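Local coordinates for protein carbonic anhydrase (Synechocystis sp., PDB 5SWC) that catalyses the zinc-dependent, reversible hydration of carbon dioxide, supplying RuBisCO with carbon dioxide inside the carboxysome, at residues E43-G48 with S71-L76; R52-C57 with E101-A106; S61-N66 with W201-E206; T176-L181 with I227-P232. One frame throughout, in Å; residues are numbered along the deposited sequence.

Contact 1 of 4, residues E43-G48 with S71-L76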
loop_
_atom_site.group_PDB
_atom_site.type_symbol
_atom_site.label_atom_id
_atom_site.label_comp_id
_atom_site.label_asym_id
_atom_site.label_seq_id
_atom_site.Cartn_x
_atom_site.Cartn_y
_atom_site.Cartn_z
ATOM N N GLU A 43 -37.448 -19.537 -7.653
ATOM C CA GLU A 43 -36.930 -20.788 -8.217
ATOM C C GLU A 43 -36.074 -20.484 -9.445
ATOM O O GLU A 43 -34.956 -21.017 -9.575
ATOM C CB GLU A 43 -38.052 -21.769 -8.538
ATOM C CG GLU A 43 -37.512 -23.198 -8.807
ATOM C CD GLU A 43 -36.941 -23.414 -10.198
ATOM O OE1 GLU A 43 -37.353 -22.663 -11.107
ATOM O OE2 GLU A 43 -36.111 -24.360 -10.393
ATOM N N GLN A 44 -36.543 -19.613 -10.322
ATOM C CA GLN A 44 -35.784 -19.263 -11.506
ATOM C C GLN A 44 -34.464 -18.619 -11.110
ATOM O O GLN A 44 -33.391 -18.973 -11.634
ATOM C CB GLN A 44 -36.619 -18.287 -12.340
ATOM C CG GLN A 44 -35.935 -17.592 -13.515
ATOM C CD GLN A 44 -36.755 -16.380 -14.007
ATOM O OE1 GLN A 44 -37.988 -16.459 -14.156
ATOM N NE2 GLN A 44 -36.070 -15.252 -14.232
ATOM N N LEU A 45 -34.542 -17.664 -10.199
ATOM C CA LEU A 45 -33.351 -16.932 -9.760
ATOM C C LEU A 45 -32.339 -17.842 -9.093
ATOM O O LEU A 45 -31.161 -17.528 -9.152
ATOM C CB LEU A 45 -33.741 -15.813 -8.821
ATOM C CG LEU A 45 -34.456 -14.652 -9.456
ATOM C CD1 LEU A 45 -34.898 -13.673 -8.366
ATOM C CD2 LEU A 45 -33.626 -13.976 -10.526
ATOM N N SER A 46 -32.758 -18.954 -8.506
ATOM C CA SER A 46 -31.814 -19.866 -7.856
ATOM C C SER A 46 -30.816 -20.460 -8.837
ATOM O O SER A 46 -29.812 -21.013 -8.416
ATOM C CB SER A 46 -32.532 -20.976 -7.108
ATOM O OG SER A 46 -33.032 -21.978 -7.957
ATOM N N HIS A 47 -31.108 -20.386 -10.132
ATOM C CA HIS A 47 -30.212 -20.874 -11.155
ATOM C C HIS A 47 -29.207 -19.880 -11.672
ATOM O O HIS A 47 -28.253 -20.261 -12.369
ATOM C CB HIS A 47 -31.015 -21.402 -12.334
ATOM C CG HIS A 47 -31.967 -22.486 -11.970
ATOM N ND1 HIS A 47 -31.538 -23.748 -11.629
ATOM C CD2 HIS A 47 -33.316 -22.499 -11.873
ATOM C CE1 HIS A 47 -32.593 -24.502 -11.357
ATOM N NE2 HIS A 47 -33.679 -23.764 -11.492
ATOM N N GLY A 48 -29.384 -18.616 -11.325
ATOM C CA GLY A 48 -28.473 -17.579 -11.741
ATOM C C GLY A 48 -29.082 -16.204 -11.726
ATOM O O GLY A 48 -30.290 -16.032 -11.902
ATOM N N SER A 71 -38.245 -1.960 -7.969
ATOM C CA SER A 71 -37.573 -3.031 -8.672
ATOM C C SER A 71 -37.963 -4.372 -8.115
ATOM O O SER A 71 -38.348 -4.487 -6.955
ATOM C CB SER A 71 -36.075 -2.894 -8.596
ATOM O OG SER A 71 -35.609 -1.861 -9.428
ATOM N N GLU A 72 -37.891 -5.374 -8.979
ATOM C CA GLU A 72 -38.076 -6.752 -8.597
ATOM C C GLU A 72 -36.730 -7.332 -8.127
ATOM O O GLU A 72 -35.680 -6.923 -8.565
ATOM C CB GLU A 72 -38.593 -7.542 -9.807
ATOM C CG GLU A 72 -38.943 -8.977 -9.510
ATOM C CD GLU A 72 -40.005 -9.089 -8.450
ATOM O OE1 GLU A 72 -39.630 -9.218 -7.246
ATOM O OE2 GLU A 72 -41.204 -9.035 -8.852
ATOM N N VAL A 73 -36.801 -8.344 -7.290
ATOM C CA VAL A 73 -35.626 -9.094 -6.953
ATOM C C VAL A 73 -35.012 -9.630 -8.253
ATOM O O VAL A 73 -35.709 -10.123 -9.145
ATOM C CB VAL A 73 -36.025 -10.257 -6.041
ATOM C CG1 VAL A 73 -34.831 -11.004 -5.590
ATOM C CG2 VAL A 73 -36.797 -9.735 -4.818
ATOM N N GLY A 74 -33.685 -9.500 -8.345
ATOM C CA GLY A 74 -32.962 -9.901 -9.526
ATOM C C GLY A 74 -32.593 -8.741 -10.433
ATOM O O GLY A 74 -31.812 -8.901 -11.364
ATOM N N ASP A 75 -33.165 -7.576 -10.204
ATOM C CA ASP A 75 -32.953 -6.451 -11.110
ATOM C C ASP A 75 -31.686 -5.646 -10.838
ATOM O O ASP A 75 -31.054 -5.182 -11.797
ATOM C CB ASP A 75 -34.147 -5.486 -11.043
ATOM C CG ASP A 75 -35.424 -6.009 -11.698
ATOM O OD1 ASP A 75 -35.451 -7.081 -12.332
ATOM O OD2 ASP A 75 -36.445 -5.258 -11.588
ATOM N N LEU A 76 -31.374 -5.393 -9.564
ATOM C CA LEU A 76 -30.311 -4.439 -9.189
ATOM C C LEU A 76 -29.206 -5.151 -8.460
ATOM O O LEU A 76 -29.434 -5.747 -7.395
ATOM C CB LEU A 76 -30.858 -3.356 -8.253
ATOM C CG LEU A 76 -32.051 -2.526 -8.758
ATOM C CD1 LEU A 76 -32.323 -1.412 -7.749
ATOM C CD2 LEU A 76 -31.804 -1.943 -10.129
#
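Leu45, on helix 39-45, lays its side chain against Val73 and Gly74, the two middle residues of a type II beta turn that runs from Glu72 to Asp75 and leads into strand 76-81. From CB, which points to the turn, the chain continues to CG beside the backbone N (chi1 -71°), and CG then forks over the turn. The CD1 branch approaches backbone and side chain together: it lies 3.7 Å from Val73 O and 3.9 Å from Val73 CG1. The CD2 branch rests 4.2 Å from Gly74 CA. Gly74 has a positive phi of 101°, and a beta-carbon there would press on Leu45 CD2, so both turn geometry and packing favour glycine. Leu45 O accepts a hydrogen bond from Arg62 NH1 of the second subunit, which places this buried apolar contact at a subunit interface. The turn closes with Asp75 N donating to Glu72 O, 3.1 Å away.

Contact 2 of 4, residues R52-C57 with E101-A106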
loop_
_atom_site.group_PDB
_atom_site.type_symbol
_atom_site.label_atom_id
_atom_site.label_comp_id
_atom_site.label_asym_id
_atom_site.label_seq_id
_atom_site.Cartn_x
_atom_site.Cartn_y
_atom_site.Cartn_z
ATOM N N ARG A 52 -29.495 -6.129 -14.786
ATOM C CA ARG A 52 -29.032 -5.310 -15.879
ATOM C C ARG A 52 -28.511 -3.946 -15.386
ATOM O O ARG A 52 -27.877 -3.244 -16.170
ATOM C CB ARG A 52 -30.138 -5.072 -16.894
ATOM C CG ARG A 52 -30.942 -6.317 -17.306
ATOM C CD ARG A 52 -30.124 -7.339 -18.073
ATOM N NE ARG A 52 -28.900 -6.797 -18.674
ATOM C CZ ARG A 52 -27.825 -7.520 -18.964
ATOM N NH1 ARG A 52 -26.770 -6.937 -19.524
ATOM N NH2 ARG A 52 -27.803 -8.832 -18.706
ATOM N N ILE A 53 -28.671 -3.664 -14.096
ATOM C CA ILE A 53 -28.234 -2.382 -13.535
ATOM C C ILE A 53 -27.329 -2.575 -12.335
ATOM O O ILE A 53 -27.617 -3.396 -11.450
ATOM C CB ILE A 53 -29.440 -1.514 -13.137
ATOM C CG1 ILE A 53 -30.329 -1.302 -14.373
ATOM C CG2 ILE A 53 -28.976 -0.192 -12.477
ATOM C CD1 ILE A 53 -31.518 -0.529 -14.156
ATOM N N LEU A 54 -26.184 -1.855 -12.301
ATOM C CA LEU A 54 -25.321 -1.743 -11.146
ATOM C C LEU A 54 -25.669 -0.443 -10.433
ATOM O O LEU A 54 -25.609 0.644 -11.027
ATOM C CB LEU A 54 -23.850 -1.712 -11.556
ATOM C CG LEU A 54 -22.851 -1.288 -10.469
ATOM C CD1 LEU A 54 -22.863 -2.180 -9.248
ATOM C CD2 LEU A 54 -21.404 -1.206 -11.044
ATOM N N PHE A 55 -26.174 -0.576 -9.214
ATOM C CA PHE A 55 -26.679 0.577 -8.449
ATOM C C PHE A 55 -25.778 0.776 -7.259
ATOM O O PHE A 55 -25.651 -0.088 -6.408
ATOM C CB PHE A 55 -28.147 0.302 -8.005
ATOM C CG PHE A 55 -28.939 1.511 -7.677
ATOM C CD1 PHE A 55 -28.867 2.086 -6.421
ATOM C CD2 PHE A 55 -29.791 2.042 -8.606
ATOM C CE1 PHE A 55 -29.616 3.221 -6.137
ATOM C CE2 PHE A 55 -30.544 3.187 -8.313
ATOM C CZ PHE A 55 -30.429 3.743 -7.067
ATOM N N ILE A 56 -25.111 1.924 -7.202
ATOM C CA ILE A 56 -24.166 2.270 -6.151
ATOM C C ILE A 56 -24.830 3.304 -5.289
ATOM O O ILE A 56 -25.233 4.368 -5.808
ATOM C CB ILE A 56 -22.860 2.836 -6.757
ATOM C CG1 ILE A 56 -22.195 1.819 -7.650
ATOM C CG2 ILE A 56 -21.936 3.357 -5.663
ATOM C CD1 ILE A 56 -21.286 2.394 -8.727
ATOM N N CYS A 57 -24.998 3.048 -4.001
ATOM C CA CYS A 57 -25.666 4.014 -3.163
ATOM C C CYS A 57 -25.136 4.005 -1.748
ATOM O O CYS A 57 -24.239 3.228 -1.413
ATOM C CB CYS A 57 -27.171 3.770 -3.216
ATOM S SG CYS A 57 -27.790 2.337 -2.375
ATOM N N GLU A 101 -16.390 -4.688 -11.064
ATOM C CA GLU A 101 -15.804 -5.557 -12.076
ATOM C C GLU A 101 -16.623 -6.830 -12.259
ATOM O O GLU A 101 -16.875 -7.279 -13.378
ATOM C CB GLU A 101 -14.377 -5.926 -11.689
ATOM C CG GLU A 101 -13.665 -6.729 -12.762
ATOM C CD GLU A 101 -12.294 -7.111 -12.323
ATOM O OE1 GLU A 101 -12.232 -8.006 -11.492
ATOM O OE2 GLU A 101 -11.297 -6.502 -12.772
ATOM N N TYR A 102 -17.060 -7.402 -11.150
ATOM C CA TYR A 102 -17.924 -8.594 -11.265
ATOM C C TYR A 102 -19.197 -8.290 -12.044
ATOM O O TYR A 102 -19.586 -9.046 -12.938
ATOM C CB TYR A 102 -18.231 -9.155 -9.879
ATOM C CG TYR A 102 -18.894 -10.504 -9.928
ATOM C CD1 TYR A 102 -18.162 -11.653 -10.189
ATOM C CD2 TYR A 102 -20.256 -10.624 -9.791
ATOM C CE1 TYR A 102 -18.793 -12.899 -10.279
ATOM C CE2 TYR A 102 -20.867 -11.847 -9.857
ATOM C CZ TYR A 102 -20.151 -12.973 -10.097
ATOM O OH TYR A 102 -20.814 -14.198 -10.194
ATOM N N ALA A 103 -19.823 -7.190 -11.709
ATOM C CA ALA A 103 -21.070 -6.782 -12.375
ATOM C C ALA A 103 -20.891 -6.589 -13.899
ATOM O O ALA A 103 -21.709 -7.021 -14.713
ATOM C CB ALA A 103 -21.585 -5.515 -11.717
ATOM N N LEU A 104 -19.812 -5.913 -14.276
ATOM C CA LEU A 104 -19.587 -5.614 -15.683
ATOM C C LEU A 104 -19.051 -6.795 -16.457
ATOM O O LEU A 104 -19.495 -7.057 -17.579
ATOM C CB LEU A 104 -18.621 -4.433 -15.815
ATOM C CG LEU A 104 -19.278 -3.073 -15.982
ATOM C CD1 LEU A 104 -19.899 -2.691 -14.666
ATOM C CD2 LEU A 104 -18.257 -2.031 -16.407
ATOM N N VAL A 105 -18.117 -7.543 -15.878
ATOM C CA VAL A 105 -17.420 -8.580 -16.608
ATOM C C VAL A 105 -18.100 -9.946 -16.496
ATOM O O VAL A 105 -18.274 -10.641 -17.495
ATOM C CB VAL A 105 -15.953 -8.672 -16.158
ATOM C CG1 VAL A 105 -15.263 -9.777 -16.913
ATOM C CG2 VAL A 105 -15.267 -7.329 -16.426
ATOM N N ALA A 106 -18.472 -10.343 -15.290
ATOM C CA ALA A 106 -19.135 -11.625 -15.082
ATOM C C ALA A 106 -20.628 -11.550 -15.390
ATOM O O ALA A 106 -21.193 -12.528 -15.943
ATOM C CB ALA A 106 -18.921 -12.098 -13.678
#
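Leu54 and Ala103 mark the closest backbone approach, 6.7 Å between their CA atoms, where strand 53-58 runs beneath helix 95-106. This is helix-on-sheet packing in a beta-alpha-beta crossover: the helix lies on the path from strand 76-81 to the parallel strand 111-117, and strand 53-58 sits between those two in the sheet. Backbone hydrogen bonds confirm the order, since Leu54 pairs with Gln111 and Ile113 while Phe55 pairs with Phe77 and Ile79. No hydrogen bond joins 52-57 to 101-106, and the contact is purely apolar. Leu54 points to the helix with CG anti to the backbone N (chi1 167°), and its two methyls are shared between neighbouring helix residues. CD1 meets the methyl of Ala103, with 4.3 Å from Leu54 CD1 to Ala103 CB. The other branch reaches Leu104, whose side chain crosses that of Leu54 at about a right angle. Leu104 leaves its backbone to one side, and its chi1 of -95° is well away from a staggered value; its end nevertheless swings toward the strand, and it also packs on Ile187 and Arg190 of helix 185-193. Glu101 instead turns away and accepts a hydrogen bond at OE1 from Val139 N of the second subunit. Across the strand-helix boundary, Leu54 CD2 and Leu104 CD1 are 4.2 Å apart.

Contact 3 of 4, residues S61-N66 with W201-E206. With FMT (formic acid), chain L.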
loop_
_atom_site.group_PDB
_atom_site.type_symbol
_atom_site.label_atom_id
_atom_site.label_comp_id
_atom_site.label_asym_id
_atom_site.label_seq_id
_atom_site.Cartn_x
_atom_site.Cartn_y
_atom_site.Cartn_z
ATOM N N SER A 61 -29.535 4.189 6.196
ATOM C CA SER A 61 -30.736 3.370 6.375
ATOM C C SER A 61 -31.985 3.929 5.758
ATOM O O SER A 61 -32.990 3.228 5.612
ATOM C CB SER A 61 -30.946 3.078 7.838
ATOM O OG SER A 61 -31.276 4.257 8.537
ATOM N N ARG A 62 -31.941 5.195 5.378
ATOM C CA ARG A 62 -33.087 5.881 4.779
ATOM C C ARG A 62 -33.187 5.620 3.295
ATOM O O ARG A 62 -34.171 6.025 2.666
ATOM C CB ARG A 62 -33.054 7.380 5.072
ATOM C CG ARG A 62 -33.035 7.691 6.548
ATOM C CD ARG A 62 -32.741 9.133 6.834
ATOM N NE ARG A 62 -31.353 9.456 6.573
ATOM C CZ ARG A 62 -30.784 10.615 6.845
ATOM N NH1 ARG A 62 -31.523 11.615 7.314
ATOM N NH2 ARG A 62 -29.504 10.822 6.615
ATOM N N VAL A 63 -32.176 4.989 2.729
ATOM C CA VAL A 63 -32.124 4.706 1.303
ATOM C C VAL A 63 -32.387 3.231 1.046
ATOM O O VAL A 63 -31.755 2.344 1.650
ATOM C CB VAL A 63 -30.717 5.081 0.745
ATOM C CG1 VAL A 63 -30.641 4.735 -0.741
ATOM C CG2 VAL A 63 -30.395 6.530 1.005
ATOM N N ASP A 64 -33.349 2.931 0.173
ATOM C CA ASP A 64 -33.643 1.546 -0.213
ATOM C C ASP A 64 -33.776 1.531 -1.746
ATOM O O ASP A 64 -34.805 1.949 -2.274
ATOM C CB ASP A 64 -34.893 1.044 0.478
ATOM C CG ASP A 64 -35.253 -0.425 0.072
ATOM O OD1 ASP A 64 -34.785 -0.884 -0.989
ATOM O OD2 ASP A 64 -36.037 -1.062 0.812
ATOM N N PRO A 65 -32.753 1.094 -2.477
ATOM C CA PRO A 65 -32.770 1.246 -3.929
ATOM C C PRO A 65 -33.889 0.469 -4.582
ATOM O O PRO A 65 -34.475 0.933 -5.570
ATOM C CB PRO A 65 -31.413 0.701 -4.388
ATOM C CG PRO A 65 -30.727 0.331 -3.206
ATOM C CD PRO A 65 -31.467 0.578 -1.982
ATOM N N ASN A 66 -34.206 -0.723 -4.092
ATOM C CA ASN A 66 -35.293 -1.459 -4.683
ATOM C C ASN A 66 -36.650 -0.825 -4.448
ATOM O O ASN A 66 -37.527 -0.862 -5.305
ATOM C CB ASN A 66 -35.264 -2.910 -4.218
ATOM C CG ASN A 66 -34.093 -3.684 -4.838
ATOM O OD1 ASN A 66 -34.143 -4.058 -6.004
ATOM N ND2 ASN A 66 -33.067 -3.953 -4.044
ATOM N N TRP A 201 -27.481 10.086 -9.844
ATOM C CA TRP A 201 -28.804 10.374 -9.277
ATOM C C TRP A 201 -28.677 10.922 -7.883
ATOM O O TRP A 201 -27.911 10.408 -7.084
ATOM C CB TRP A 201 -29.610 9.091 -9.254
ATOM C CG TRP A 201 -30.208 8.687 -10.561
ATOM C CD1 TRP A 201 -29.958 9.224 -11.809
ATOM C CD2 TRP A 201 -31.250 7.717 -10.735
ATOM N NE1 TRP A 201 -30.783 8.627 -12.746
ATOM C CE2 TRP A 201 -31.562 7.709 -12.124
ATOM C CE3 TRP A 201 -31.921 6.872 -9.868
ATOM C CZ2 TRP A 201 -32.553 6.887 -12.649
ATOM C CZ3 TRP A 201 -32.926 6.042 -10.403
ATOM C CH2 TRP A 201 -33.212 6.062 -11.781
ATOM N N ILE A 202 -29.461 11.927 -7.558
ATOM C CA ILE A 202 -29.588 12.434 -6.187
ATOM C C ILE A 202 -30.994 12.081 -5.703
ATOM O O ILE A 202 -32.004 12.535 -6.270
ATOM C CB ILE A 202 -29.438 13.947 -6.100
ATOM C CG1 ILE A 202 -28.123 14.453 -6.674
ATOM C CG2 ILE A 202 -29.616 14.416 -4.648
ATOM C CD1 ILE A 202 -28.105 15.973 -6.894
ATOM N N TYR A 203 -31.064 11.271 -4.632
ATOM C CA TYR A 203 -32.356 10.926 -4.015
ATOM C C TYR A 203 -32.647 11.922 -2.897
ATOM O O TYR A 203 -31.922 12.025 -1.911
ATOM C CB TYR A 203 -32.298 9.486 -3.498
ATOM C CG TYR A 203 -33.434 9.079 -2.584
ATOM C CD1 TYR A 203 -34.758 9.326 -2.917
ATOM C CD2 TYR A 203 -33.184 8.394 -1.421
ATOM C CE1 TYR A 203 -35.792 8.939 -2.078
ATOM C CE2 TYR A 203 -34.203 8.014 -0.564
ATOM C CZ TYR A 203 -35.502 8.286 -0.909
ATOM O OH TYR A 203 -36.533 7.891 -0.090
ATOM N N ARG A 204 -33.718 12.691 -3.079
ATOM C CA ARG A 204 -34.173 13.693 -2.106
ATOM C C ARG A 204 -35.207 13.035 -1.212
ATOM O O ARG A 204 -36.362 12.794 -1.618
ATOM C CB ARG A 204 -34.725 14.922 -2.830
ATOM C CG ARG A 204 -33.694 15.503 -3.709
ATOM C CD ARG A 204 -34.134 16.761 -4.380
ATOM N NE ARG A 204 -34.149 17.860 -3.428
ATOM C CZ ARG A 204 -35.084 18.798 -3.386
ATOM N NH1 ARG A 204 -36.087 18.768 -4.264
ATOM N NH2 ARG A 204 -35.001 19.793 -2.492
ATOM N N ILE A 205 -34.799 12.739 0.011
ATOM C CA ILE A 205 -35.587 11.892 0.917
ATOM C C ILE A 205 -36.925 12.537 1.280
ATOM O O ILE A 205 -37.980 11.925 1.114
ATOM C CB ILE A 205 -34.782 11.609 2.186
ATOM C CG1 ILE A 205 -33.523 10.769 1.892
ATOM C CG2 ILE A 205 -35.667 10.877 3.222
ATOM C CD1 ILE A 205 -32.591 10.708 3.043
ATOM N N GLU A 206 -36.932 13.768 1.800
ATOM C CA GLU A 206 -38.174 14.423 2.212
ATOM C C GLU A 206 -39.124 14.676 1.052
ATOM O O GLU A 206 -40.340 14.588 1.204
ATOM C CB GLU A 206 -37.851 15.749 2.916
ATOM C CG GLU A 206 -39.085 16.501 3.378
ATOM C CD GLU A 206 -38.794 17.782 4.151
ATOM O OE1 GLU A 206 -37.618 18.217 4.205
ATOM O OE2 GLU A 206 -39.759 18.394 4.631
HETATM C C FMT L . -31.070 9.376 -16.317
HETATM O O1 FMT L . -32.097 9.882 -15.816
HETATM O O2 FMT L . -30.032 9.247 -15.618
HETATM O O HOH W 1 -35.582 5.004 0.514
#
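Arg62 and Tyr203 are bridged by a single water beside the zinc site of this beta-class carbonic anhydrase. The water donates to Arg62 O at 2.8 Å, bonds to Tyr203 OH at 3.1 Å, and accepts a weak bond from Asp64 N. Arg62 O also lies in the Tyr203 ring plane, at its edge. There too Val63 CG2 packs 4.1 Å from Tyr203 CD2, while Val63 touches the zinc ligand His117. Arg62 NH2 forms a salt bridge with Asp60, consistent with the Asp-Arg pair of this enzyme class. Two residues earlier in strand 197-204, Trp201 NE1 donates to O2 of a bound formic acid, probably from the crystallisation liquor, at 3.0 Å and 157°; His199 and Gln224 bond it too. An alanine replacing Trp201 would probably cost this ligand its indole donor and open a gap beside Ile113. Because Arg62 bends at chi3 (-72°), Ile205 CD1 lies over one guanidinium face, toward its rim, and also meets Arg62 CB at 3.9 Å.

Contact 4 of 4, residues T176-L181 with I227-P232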
loop_
_atom_site.group_PDB
_atom_site.type_symbol
_atom_site.label_atom_id
_atom_site.label_comp_id
_atom_site.label_asym_id
_atom_site.label_seq_id
_atom_site.Cartn_x
_atom_site.Cartn_y
_atom_site.Cartn_z
ATOM N N THR A 176 -17.857 13.490 -8.821
ATOM C CA THR A 176 -16.524 12.958 -8.579
ATOM C C THR A 176 -16.488 11.445 -8.793
ATOM O O THR A 176 -15.562 10.933 -9.408
ATOM C CB THR A 176 -16.059 13.303 -7.167
ATOM O OG1 THR A 176 -15.966 14.734 -7.077
ATOM C CG2 THR A 176 -14.748 12.687 -6.807
ATOM N N GLN A 177 -17.476 10.733 -8.269
ATOM C CA GLN A 177 -17.446 9.291 -8.425
ATOM C C GLN A 177 -17.586 8.876 -9.886
ATOM O O GLN A 177 -17.001 7.867 -10.271
ATOM C CB GLN A 177 -18.553 8.636 -7.602
ATOM C CG GLN A 177 -18.628 9.015 -6.159
ATOM C CD GLN A 177 -17.303 9.200 -5.541
ATOM O OE1 GLN A 177 -16.415 8.339 -5.613
ATOM N NE2 GLN A 177 -17.121 10.344 -4.918
ATOM N N LEU A 178 -18.298 9.651 -10.676
ATOM C CA LEU A 178 -18.386 9.370 -12.107
ATOM C C LEU A 178 -17.049 9.545 -12.792
ATOM O O LEU A 178 -16.705 8.776 -13.679
ATOM C CB LEU A 178 -19.463 10.266 -12.736
ATOM C CG LEU A 178 -20.867 9.856 -12.312
ATOM C CD1 LEU A 178 -21.810 10.982 -12.517
ATOM C CD2 LEU A 178 -21.348 8.632 -13.040
ATOM N N LYS A 179 -16.265 10.545 -12.405
ATOM C CA LYS A 179 -14.905 10.657 -12.910
ATOM C C LYS A 179 -14.038 9.491 -12.451
ATOM O O LYS A 179 -13.264 8.941 -13.236
ATOM C CB LYS A 179 -14.270 11.982 -12.481
ATOM C CG LYS A 179 -14.950 13.266 -12.987
ATOM C CD LYS A 179 -14.962 13.333 -14.484
ATOM C CE LYS A 179 -15.672 14.615 -14.918
ATOM N NZ LYS A 179 -15.509 14.750 -16.392
ATOM N N ASN A 180 -14.164 9.095 -11.191
ATOM C CA ASN A 180 -13.420 7.956 -10.689
ATOM C C ASN A 180 -13.736 6.675 -11.446
ATOM O O ASN A 180 -12.832 5.886 -11.793
ATOM C CB ASN A 180 -13.682 7.773 -9.202
ATOM C CG ASN A 180 -13.141 8.922 -8.346
ATOM O OD1 ASN A 180 -12.390 9.763 -8.828
ATOM N ND2 ASN A 180 -13.503 8.938 -7.060
ATOM N N LEU A 181 -15.030 6.424 -11.691
ATOM C CA LEU A 181 -15.435 5.232 -12.401
ATOM C C LEU A 181 -14.764 5.133 -13.780
ATOM O O LEU A 181 -14.443 4.028 -14.239
ATOM C CB LEU A 181 -16.933 5.232 -12.554
ATOM C CG LEU A 181 -17.671 4.734 -11.344
ATOM C CD1 LEU A 181 -19.125 5.138 -11.457
ATOM C CD2 LEU A 181 -17.610 3.265 -11.229
ATOM N N ILE A 227 -31.019 10.702 -21.276
ATOM C CA ILE A 227 -29.866 11.407 -20.754
ATOM C C ILE A 227 -28.998 10.447 -19.989
ATOM O O ILE A 227 -29.417 9.374 -19.556
ATOM C CB ILE A 227 -30.234 12.588 -19.816
ATOM C CG1 ILE A 227 -30.886 12.069 -18.534
ATOM C CG2 ILE A 227 -31.060 13.605 -20.572
ATOM C CD1 ILE A 227 -31.238 13.172 -17.527
ATOM N N ASN A 228 -27.753 10.850 -19.814
ATOM C CA ASN A 228 -26.813 10.142 -18.948
ATOM C C ASN A 228 -25.797 11.160 -18.482
ATOM O O ASN A 228 -25.861 12.333 -18.876
ATOM C CB ASN A 228 -26.170 8.960 -19.636
ATOM C CG ASN A 228 -25.340 9.388 -20.802
ATOM O OD1 ASN A 228 -24.342 10.074 -20.664
ATOM N ND2 ASN A 228 -25.820 9.075 -22.009
ATOM N N ALA A 229 -24.902 10.738 -17.606
ATOM C CA ALA A 229 -24.062 11.681 -16.907
ATOM C C ALA A 229 -22.769 12.027 -17.606
ATOM O O ALA A 229 -21.987 12.824 -17.061
ATOM C CB ALA A 229 -23.740 11.115 -15.531
ATOM N N LEU A 230 -22.522 11.396 -18.740
ATOM C CA LEU A 230 -21.269 11.604 -19.450
ATOM C C LEU A 230 -21.212 13.004 -20.040
ATOM O O LEU A 230 -22.142 13.457 -20.679
ATOM C CB LEU A 230 -21.111 10.551 -20.541
ATOM C CG LEU A 230 -21.061 9.097 -20.066
ATOM C CD1 LEU A 230 -21.019 8.167 -21.271
ATOM C CD2 LEU A 230 -19.864 8.874 -19.174
ATOM N N GLU A 231 -20.098 13.695 -19.831
ATOM C CA GLU A 231 -19.855 15.020 -20.377
ATOM C C GLU A 231 -19.135 14.890 -21.719
ATOM O O GLU A 231 -18.005 14.394 -21.784
ATOM C CB GLU A 231 -19.024 15.831 -19.380
ATOM C CG GLU A 231 -19.770 15.990 -18.044
ATOM C CD GLU A 231 -18.984 16.725 -16.966
ATOM O OE1 GLU A 231 -17.733 16.780 -17.016
ATOM O OE2 GLU A 231 -19.625 17.261 -16.026
ATOM N N PRO A 232 -19.744 15.372 -22.805
ATOM C CA PRO A 232 -19.159 15.111 -24.126
ATOM C C PRO A 232 -17.753 15.648 -24.311
ATOM O O PRO A 232 -16.932 15.055 -25.042
ATOM C CB PRO A 232 -20.096 15.864 -25.076
ATOM C CG PRO A 232 -21.344 16.034 -24.350
ATOM C CD PRO A 232 -21.053 16.070 -22.881
#
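Helix 162-181 receives the loop that follows strand 219-221 through two unlike contacts, one apolar and one ionic. In the apolar one, Leu178 points to the loop and its CD1 methyl meets the methyl of Ala229, 3.6 Å from Leu178 CD1 to Ala229 CB. Leu178 also packs on Val114 and Leu198, so this contact continues onto the central sheet. The loop keeps its course here by an Asx turn: Asn228 OD1 accepts from Leu230 N, 3.0 Å away, with the donor in the carbonyl plane. Ala229 is thereby held between two residues tied to each other. One residue further along the helix, Lys179 departs from the backbone to one side and bends at chi2 (-60°), which brings its end round to Glu231. The salt bridge from Lys179 NZ to Glu231 OE1 measures 3.1 Å, and the ammonium approaches from above the carboxylate plane, 45° out of it. NZ has further partners in Asp234 and in Gln182 of the third subunit. A methionine in place of Lys179 would probably leave the neighbouring carboxylates of Glu231 and Asp234 facing each other without the cation that joins them. Glu231 reaches NZ with its chain extended beyond CG, and its other oxygen, OE2, is hydrogen-bonded to Tyr213 OH.

From the N terminus, contact 1 closes a loop that holds strand 53-58 and helix 65-69, bringing helix 39-45 to the approach of strand 76-81. Contact 2, helix 95-106 against strand 53-58, opens within that loop and closes beyond it, so the two cross; contact 3 opens before either has closed and crosses both, returning to the sheet at strand 197-204. Contact 4 starts inside the long loop of contact 3 and ends past it, joining helix 162-181 to the loop after strand 219-221. Contacts 1 and 2 touch at Leu76 and Ile53, contacts 2 and 3 at Phe55 and Pro65; contacts 1 and 3 probably share a hydrogen bond from Ser71 N to Asn66 O. Contact 4 touches none of the others.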